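Local coordinates for conserved domain protein (Porphyromonas gingivalis, PDB 3PNN) that probably acts as a cytoplasmic glycosyltransferase that forms glycosidic linkages, using an alpha/beta/alpha Rossmann-like fold, at residues V10-M15 against I121-F126; I35-V40 against L68-G73; L51-R56 against V77-Q82. All blocks are in the same frame, centred on the assembly; numbering follows the deposited sequence.

Contact 1: V10-M15 against I121-F126; sequences VLAAGM and INADDF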
# COMPACT_ATOMS: atom_id res chain seq x y z
N VAL A 10 -3.82 2.51 6.54
CA VAL A 10 -3.10 1.26 6.41
C VAL A 10 -3.99 0.13 5.90
O VAL A 10 -5.04 -0.18 6.49
CB VAL A 10 -2.45 0.84 7.77
CG1 VAL A 10 -1.73 -0.49 7.61
CG2 VAL A 10 -1.50 1.93 8.28
N LEU A 11 -3.59 -0.48 4.79
CA LEU A 11 -4.33 -1.61 4.22
C LEU A 11 -4.07 -2.90 5.01
O LEU A 11 -3.12 -3.63 4.72
CB LEU A 11 -3.97 -1.82 2.75
CG LEU A 11 -4.23 -0.61 1.85
CD1 LEU A 11 -3.84 -0.95 0.41
CD2 LEU A 11 -5.71 -0.21 1.92
N ALA A 12 -4.92 -3.18 5.99
CA ALA A 12 -4.69 -4.29 6.91
C ALA A 12 -5.74 -5.39 6.79
O ALA A 12 -5.85 -6.27 7.64
CB ALA A 12 -4.62 -3.76 8.34
N ALA A 13 -6.51 -5.37 5.71
CA ALA A 13 -7.67 -6.24 5.60
C ALA A 13 -7.25 -7.69 5.35
O ALA A 13 -8.03 -8.61 5.57
CB ALA A 13 -8.59 -5.74 4.51
N GLY A 14 -6.00 -7.88 4.91
CA GLY A 14 -5.48 -9.20 4.62
C GLY A 14 -4.80 -9.90 5.79
O GLY A 14 -4.23 -10.98 5.62
N MSE A 15 -4.85 -9.28 6.97
CA MSE A 15 -4.13 -9.80 8.15
C MSE A 15 -4.78 -10.94 8.90
O MSE A 15 -4.20 -11.47 9.85
CB MSE A 15 -3.89 -8.70 9.17
CG MSE A 15 -3.62 -7.37 8.59
SE MSE A 15 -2.09 -6.67 9.47
CE MSE A 15 -0.86 -7.93 8.56
N ILE A 121 -0.79 2.83 2.50
CA ILE A 121 0.35 1.92 2.50
C ILE A 121 -0.06 0.50 2.85
O ILE A 121 -1.14 0.28 3.42
CB ILE A 121 1.46 2.34 3.53
CG1 ILE A 121 0.95 2.22 4.98
CG2 ILE A 121 1.98 3.75 3.24
CD1 ILE A 121 2.08 2.22 6.05
N ASN A 122 0.79 -0.46 2.50
CA ASN A 122 0.57 -1.85 2.89
C ASN A 122 0.93 -2.04 4.35
O ASN A 122 1.70 -1.25 4.92
CB ASN A 122 1.41 -2.81 2.04
CG ASN A 122 0.95 -2.89 0.60
OD1 ASN A 122 -0.23 -2.66 0.28
ND2 ASN A 122 1.87 -3.25 -0.29
N ALA A 123 0.41 -3.12 4.94
CA ALA A 123 0.59 -3.38 6.37
C ALA A 123 1.87 -4.16 6.70
O ALA A 123 2.27 -4.21 7.86
CB ALA A 123 -0.63 -4.13 6.92
N ASP A 124 2.50 -4.76 5.71
CA ASP A 124 3.61 -5.66 5.99
C ASP A 124 4.81 -5.41 5.07
O ASP A 124 5.60 -6.31 4.80
CB ASP A 124 3.13 -7.12 5.88
CG ASP A 124 3.95 -8.09 6.72
OD1 ASP A 124 4.59 -7.67 7.72
OD2 ASP A 124 3.94 -9.29 6.38
N ASP A 125 4.91 -4.19 4.55
CA ASP A 125 6.10 -3.77 3.80
C ASP A 125 6.85 -2.69 4.57
O ASP A 125 6.23 -1.83 5.22
CB ASP A 125 5.73 -3.23 2.41
CG ASP A 125 5.33 -4.33 1.45
OD1 ASP A 125 6.22 -5.01 0.90
OD2 ASP A 125 4.12 -4.55 1.28
N PHE A 126 8.18 -2.72 4.49
CA PHE A 126 9.02 -1.70 5.11
C PHE A 126 9.39 -0.65 4.07
O PHE A 126 10.09 -0.94 3.09
CB PHE A 126 10.27 -2.34 5.74
CG PHE A 126 11.18 -1.35 6.44
CD1 PHE A 126 11.10 -1.16 7.82
CD2 PHE A 126 12.13 -0.63 5.72
CE1 PHE A 126 11.95 -0.26 8.48
CE2 PHE A 126 12.98 0.27 6.36
CZ PHE A 126 12.89 0.46 7.74
O HOH W 1 -0.96 -5.26 3.26
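The C-terminal ends of two neighbouring parallel strands of the Rossmann-like domain, 7-11 and 118-122, meet here, near where each strand gives way to a loop. Leu-11 N donates to Ile-121 O over 2.9 Å, almost straight at hydrogen (175°) and nearly along the C=O axis. Beyond this bond a water bridges the two chain segments: it gives a hydrogen bond to Leu-11 O and accepts one from Ala-123 N at 3.0 Å. On one face of the pair Val-10 and Ile-121 lie side by side, with Val-10 CG2 4.1 Å from Ile-121 CG1. Val-10 CG1, anti to the backbone N (chi1 179°), reaches forward to Ala-123 CB at 3.9 Å. The run Leu-Ala-Ala-Gly from Leu-11 to Gly-14, which enters a type I turn at Ala-12, resembles the nucleotide-binding loop of sugar nucleotidyltransferases, so this strand end is probably part of the substrate cleft. Ala-123 suits its place by being small: its CB sits 3.4 Å from Leu-11 O, while the bent selenomethionine chain of Met-15 brings SE within 3.9 Å of that same CB. On the other face Leu-11 CD1 approaches Asn-122 OD1 obliquely at 4.0 Å. Asn-122 ND2 donates to Asp-125 OD2 from above the carboxylate plane, and Asn-216 donates to Asn-122 OD1. Asp-125 also binds glycerol, probably from the crystallisation liquor, at this polar edge.

Contact 2: I35-V40 against L68-G73; sequences IMDYSV and LTKYEG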
# COMPACT_ATOMS: atom_id res chain seq x y z
N ILE A 35 6.85 -5.28 11.25
CA ILE A 35 7.07 -4.33 10.17
C ILE A 35 6.09 -3.17 10.26
O ILE A 35 6.46 -2.00 10.08
CB ILE A 35 6.98 -5.01 8.80
CG1 ILE A 35 8.24 -5.84 8.57
CG2 ILE A 35 6.83 -3.95 7.69
CD1 ILE A 35 8.19 -6.69 7.35
N MSE A 36 4.82 -3.48 10.55
CA MSE A 36 3.81 -2.44 10.72
C MSE A 36 4.24 -1.41 11.76
O MSE A 36 4.03 -0.20 11.59
CB MSE A 36 2.45 -3.04 11.09
CG MSE A 36 1.42 -1.97 11.43
SE MSE A 36 -0.16 -2.76 12.24
CE MSE A 36 -0.67 -3.84 10.72
N ASP A 37 4.83 -1.89 12.85
CA ASP A 37 5.33 -1.01 13.91
C ASP A 37 6.36 -0.00 13.40
O ASP A 37 6.33 1.17 13.79
CB ASP A 37 5.99 -1.83 15.04
CG ASP A 37 4.97 -2.61 15.88
OD1 ASP A 37 3.76 -2.27 15.88
OD2 ASP A 37 5.40 -3.58 16.54
N TYR A 38 7.30 -0.45 12.56
CA TYR A 38 8.26 0.49 11.96
C TYR A 38 7.55 1.56 11.13
O TYR A 38 7.90 2.73 11.19
CB TYR A 38 9.33 -0.25 11.13
CG TYR A 38 10.26 -0.99 12.05
CD1 TYR A 38 11.41 -0.37 12.56
CD2 TYR A 38 9.97 -2.29 12.48
CE1 TYR A 38 12.25 -1.03 13.45
CE2 TYR A 38 10.81 -2.96 13.37
CZ TYR A 38 11.94 -2.33 13.85
OH TYR A 38 12.77 -2.98 14.75
N SER A 39 6.52 1.16 10.38
CA SER A 39 5.76 2.14 9.58
C SER A 39 5.09 3.18 10.46
O SER A 39 5.15 4.38 10.16
CB SER A 39 4.69 1.45 8.73
OG SER A 39 5.31 0.71 7.69
N VAL A 40 4.43 2.73 11.52
CA VAL A 40 3.73 3.64 12.41
C VAL A 40 4.72 4.57 13.11
O VAL A 40 4.49 5.77 13.20
CB VAL A 40 2.84 2.90 13.43
CG1 VAL A 40 2.25 3.88 14.45
CG2 VAL A 40 1.74 2.13 12.69
N LEU A 68 -4.02 -2.58 18.21
CA LEU A 68 -4.42 -1.23 18.62
C LEU A 68 -3.84 -0.82 19.97
O LEU A 68 -3.60 0.37 20.21
CB LEU A 68 -5.94 -1.06 18.64
CG LEU A 68 -6.57 -0.90 17.26
CD1 LEU A 68 -7.97 -0.28 17.39
CD2 LEU A 68 -5.69 -0.04 16.34
N THR A 69 -3.64 -1.79 20.86
CA THR A 69 -3.12 -1.49 22.18
C THR A 69 -1.69 -0.96 22.10
O THR A 69 -1.22 -0.26 23.00
CB THR A 69 -3.10 -2.74 23.07
OG1 THR A 69 -2.46 -3.81 22.35
CG2 THR A 69 -4.51 -3.15 23.46
N LYS A 70 -0.99 -1.29 21.01
CA LYS A 70 0.38 -0.80 20.85
C LYS A 70 0.42 0.70 20.55
O LYS A 70 1.38 1.39 20.92
CB LYS A 70 1.11 -1.58 19.74
CG LYS A 70 1.46 -3.03 20.12
CD LYS A 70 2.37 -3.71 19.08
CE LYS A 70 1.62 -4.02 17.79
NZ LYS A 70 2.48 -4.73 16.77
N TYR A 71 -0.61 1.20 19.87
CA TYR A 71 -0.59 2.58 19.36
C TYR A 71 -1.50 3.55 20.12
O TYR A 71 -1.31 4.75 20.05
CB TYR A 71 -0.96 2.62 17.87
CG TYR A 71 -0.26 1.58 17.03
CD1 TYR A 71 1.10 1.32 17.20
CD2 TYR A 71 -0.95 0.85 16.06
CE1 TYR A 71 1.75 0.37 16.43
CE2 TYR A 71 -0.30 -0.10 15.28
CZ TYR A 71 1.05 -0.34 15.47
OH TYR A 71 1.69 -1.30 14.72
N GLU A 72 -2.48 3.03 20.85
CA GLU A 72 -3.45 3.91 21.51
C GLU A 72 -2.73 4.88 22.44
O GLU A 72 -1.81 4.51 23.18
CB GLU A 72 -4.50 3.11 22.29
CG GLU A 72 -5.63 3.98 22.85
CD GLU A 72 -6.58 3.21 23.75
OE1 GLU A 72 -7.64 2.78 23.25
OE2 GLU A 72 -6.26 3.04 24.95
N GLY A 73 -3.15 6.14 22.40
CA GLY A 73 -2.49 7.13 23.23
C GLY A 73 -1.21 7.69 22.63
O GLY A 73 -0.78 8.76 23.03
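Asp-37 and Tyr-71 cross at about a right angle, with the carboxylate plane turned 86° from the phenol ring. Tyr-71 OH donates to the anti lone pair of Asp-37 OD1 at 2.6 Å. Lys-70 comes to the same oxygen on its syn side, its NZ 2.9 Å from Asp-37 OD1 in a salt bridge, and makes a weak bond to OD2. A bend at chi3 (-71°) turns the lysine's ammonium to the carboxylate. Two donors on one oxygen fix the rotation of the acid and would be expected to keep it ionised, although it is buried. The ring has apolar neighbours too: Val-40 CG2 makes a CH-pi contact over one face, 4.1 Å from the Tyr-71 centroid, and Met-36 SE stands at the edge, 5.3 Å from that centroid, a Met-aromatic contact. Tyrosine suits the place, offering both a ring to pack and a hydroxyl to bond. Asp-37 OD2 also accepts from Thr-34 N, just before helix 35-46. The contact joins the first turns of that helix to the end of helix 60-71, with Phe-53 of strand 50-55 beneath Met-36 and Tyr-71 and Phe-303 edge-to-face with Tyr-71.

Contact 3: L51-R56 against V77-Q82; sequences LVFVIR and VELVFQ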
# COMPACT_ATOMS: atom_id res chain seq x y z
N LEU A 51 -4.03 7.54 12.44
CA LEU A 51 -4.01 6.29 11.71
C LEU A 51 -5.43 5.79 11.47
O LEU A 51 -6.28 5.83 12.36
CB LEU A 51 -3.27 5.22 12.49
CG LEU A 51 -1.94 5.55 13.14
CD1 LEU A 51 -1.42 4.28 13.85
CD2 LEU A 51 -0.95 6.05 12.09
N VAL A 52 -5.66 5.28 10.27
CA VAL A 52 -6.87 4.53 9.99
C VAL A 52 -6.46 3.15 9.44
O VAL A 52 -5.63 3.07 8.52
CB VAL A 52 -7.77 5.26 8.96
CG1 VAL A 52 -8.97 4.38 8.56
CG2 VAL A 52 -8.24 6.60 9.52
N PHE A 53 -7.01 2.09 10.03
CA PHE A 53 -6.77 0.73 9.54
C PHE A 53 -8.04 0.20 8.92
O PHE A 53 -9.10 0.24 9.55
CB PHE A 53 -6.38 -0.22 10.69
CG PHE A 53 -5.10 0.17 11.39
CD1 PHE A 53 -3.88 -0.29 10.91
CD2 PHE A 53 -5.12 1.01 12.50
CE1 PHE A 53 -2.68 0.06 11.55
CE2 PHE A 53 -3.93 1.38 13.14
CZ PHE A 53 -2.71 0.90 12.66
N VAL A 54 -7.95 -0.31 7.69
CA VAL A 54 -9.06 -1.12 7.19
C VAL A 54 -8.77 -2.59 7.52
O VAL A 54 -7.72 -3.11 7.15
CB VAL A 54 -9.33 -0.92 5.68
CG1 VAL A 54 -8.07 -1.16 4.86
CG2 VAL A 54 -10.49 -1.82 5.23
N ILE A 55 -9.68 -3.22 8.24
CA ILE A 55 -9.56 -4.63 8.61
C ILE A 55 -10.88 -5.33 8.27
O ILE A 55 -11.70 -4.76 7.55
CB ILE A 55 -9.25 -4.80 10.12
CG1 ILE A 55 -10.38 -4.24 10.98
CG2 ILE A 55 -7.91 -4.13 10.49
CD1 ILE A 55 -10.32 -4.76 12.44
N ARG A 56 -11.07 -6.55 8.77
CA ARG A 56 -12.38 -7.20 8.65
C ARG A 56 -12.89 -7.59 10.02
O ARG A 56 -12.11 -7.77 10.95
CB ARG A 56 -12.29 -8.40 7.70
CG ARG A 56 -11.63 -8.03 6.37
CD ARG A 56 -11.71 -9.12 5.29
NE ARG A 56 -10.99 -8.66 4.11
CZ ARG A 56 -10.08 -9.37 3.45
NH1 ARG A 56 -9.80 -10.63 3.82
NH2 ARG A 56 -9.46 -8.84 2.40
N VAL A 77 -6.24 6.54 16.54
CA VAL A 77 -6.41 5.38 15.67
C VAL A 77 -7.89 5.11 15.43
O VAL A 77 -8.70 5.32 16.31
CB VAL A 77 -5.77 4.11 16.24
CG1 VAL A 77 -4.27 4.30 16.45
CG2 VAL A 77 -6.44 3.70 17.55
N GLU A 78 -8.23 4.65 14.24
CA GLU A 78 -9.61 4.31 13.93
C GLU A 78 -9.64 3.07 13.04
O GLU A 78 -8.75 2.89 12.19
CB GLU A 78 -10.32 5.48 13.22
CG GLU A 78 -11.68 5.08 12.63
CD GLU A 78 -12.63 6.25 12.38
OE1 GLU A 78 -12.18 7.42 12.34
OE2 GLU A 78 -13.84 5.98 12.21
N LEU A 79 -10.64 2.22 13.26
CA LEU A 79 -10.87 1.04 12.41
C LEU A 79 -12.04 1.25 11.44
O LEU A 79 -13.08 1.79 11.82
CB LEU A 79 -11.18 -0.19 13.26
CG LEU A 79 -10.12 -0.59 14.28
CD1 LEU A 79 -10.58 -1.84 15.06
CD2 LEU A 79 -8.79 -0.84 13.58
N VAL A 80 -11.84 0.85 10.19
CA VAL A 80 -12.93 0.70 9.23
C VAL A 80 -12.91 -0.74 8.73
O VAL A 80 -11.92 -1.44 8.90
CB VAL A 80 -12.88 1.72 8.06
CG1 VAL A 80 -12.95 3.14 8.60
CG2 VAL A 80 -11.62 1.53 7.17
N PHE A 81 -14.02 -1.18 8.14
CA PHE A 81 -14.19 -2.61 7.88
C PHE A 81 -14.51 -2.93 6.42
O PHE A 81 -15.46 -2.39 5.85
CB PHE A 81 -15.30 -3.17 8.78
CG PHE A 81 -14.98 -3.04 10.24
CD1 PHE A 81 -14.28 -4.03 10.90
CD2 PHE A 81 -15.34 -1.89 10.93
CE1 PHE A 81 -13.95 -3.90 12.25
CE2 PHE A 81 -15.02 -1.75 12.27
CZ PHE A 81 -14.33 -2.75 12.93
N GLN A 82 -13.73 -3.82 5.83
CA GLN A 82 -14.00 -4.26 4.46
C GLN A 82 -14.83 -5.53 4.49
O GLN A 82 -14.35 -6.57 4.94
CB GLN A 82 -12.69 -4.54 3.71
CG GLN A 82 -12.93 -5.02 2.26
CD GLN A 82 -11.67 -5.57 1.58
OE1 GLN A 82 -10.82 -6.20 2.22
NE2 GLN A 82 -11.56 -5.36 0.27
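Strands 51-55 and 77-81 run parallel, their axes 4.6 Å apart at closest and turned by -28°, with five backbone hydrogen bonds between them. Phe-53 N gives to Glu-78 O at 2.9 Å, Val-80 N gives to Phe-53 O, Ile-55 N to Val-80 O, and Gln-82 N closes on Ile-55 O at 2.8 Å. On one face Leu-51 CD1 meets Val-77 CG1, Phe-53 CB meets Leu-79 CD2 at 3.8 Å, and Ile-55 CD1 touches Phe-81 CE1 at 3.7 Å. Helix 60-71 connects the two strands in a beta-alpha-beta unit and covers this face, where Phe-63 lies edge-to-face with Phe-53, so apolar residues suit it. The opposite face carries the beta-branched Val-52, Val-54 and Val-80, with the exposed Glu-78 near its start; Val-54 CB lies 3.7 Å from Val-80 CG2. Beyond the strand ends, Arg-56 extends alongside Gln-82 and grips OE1 with two nitrogens, NE at 3.1 Å and NH2 at 3.0 Å. The oxygen is in the guanidinium plane, yet both donors stand above the carbonyl plane, the guanidinium and amide planes being 41° apart. Gln-82 NE2 donates to His-105, and Arg-56 NH2 also bonds a glycerol, probably from the crystallisation liquor.

In the fold
Along the chain, contacts 2 and 3 are both nested in the loop that contact 1 closes, and their segments alternate: 35-40, 51-56, 68-73, 77-82. Contacts 1 and 3 share a sheet, centres about 11 Å apart, because strand 7-11 lies between 118-122 and 50-55; Val-10 probably bonds Val-52 and Val-54. Contact 2 lies about 12 Å from contact 1 and 13 Å from contact 3, centre to centre, and packs helices 35-46 and 60-71 on the sheet through Met-36, Val-40, Leu-68 and Tyr-71. At the strand ends Ala-13 touches Arg-56 and Gln-82, so contacts 1 and 3 together line an edge that is consistent with a substrate cleft of this Rossmann-like fold.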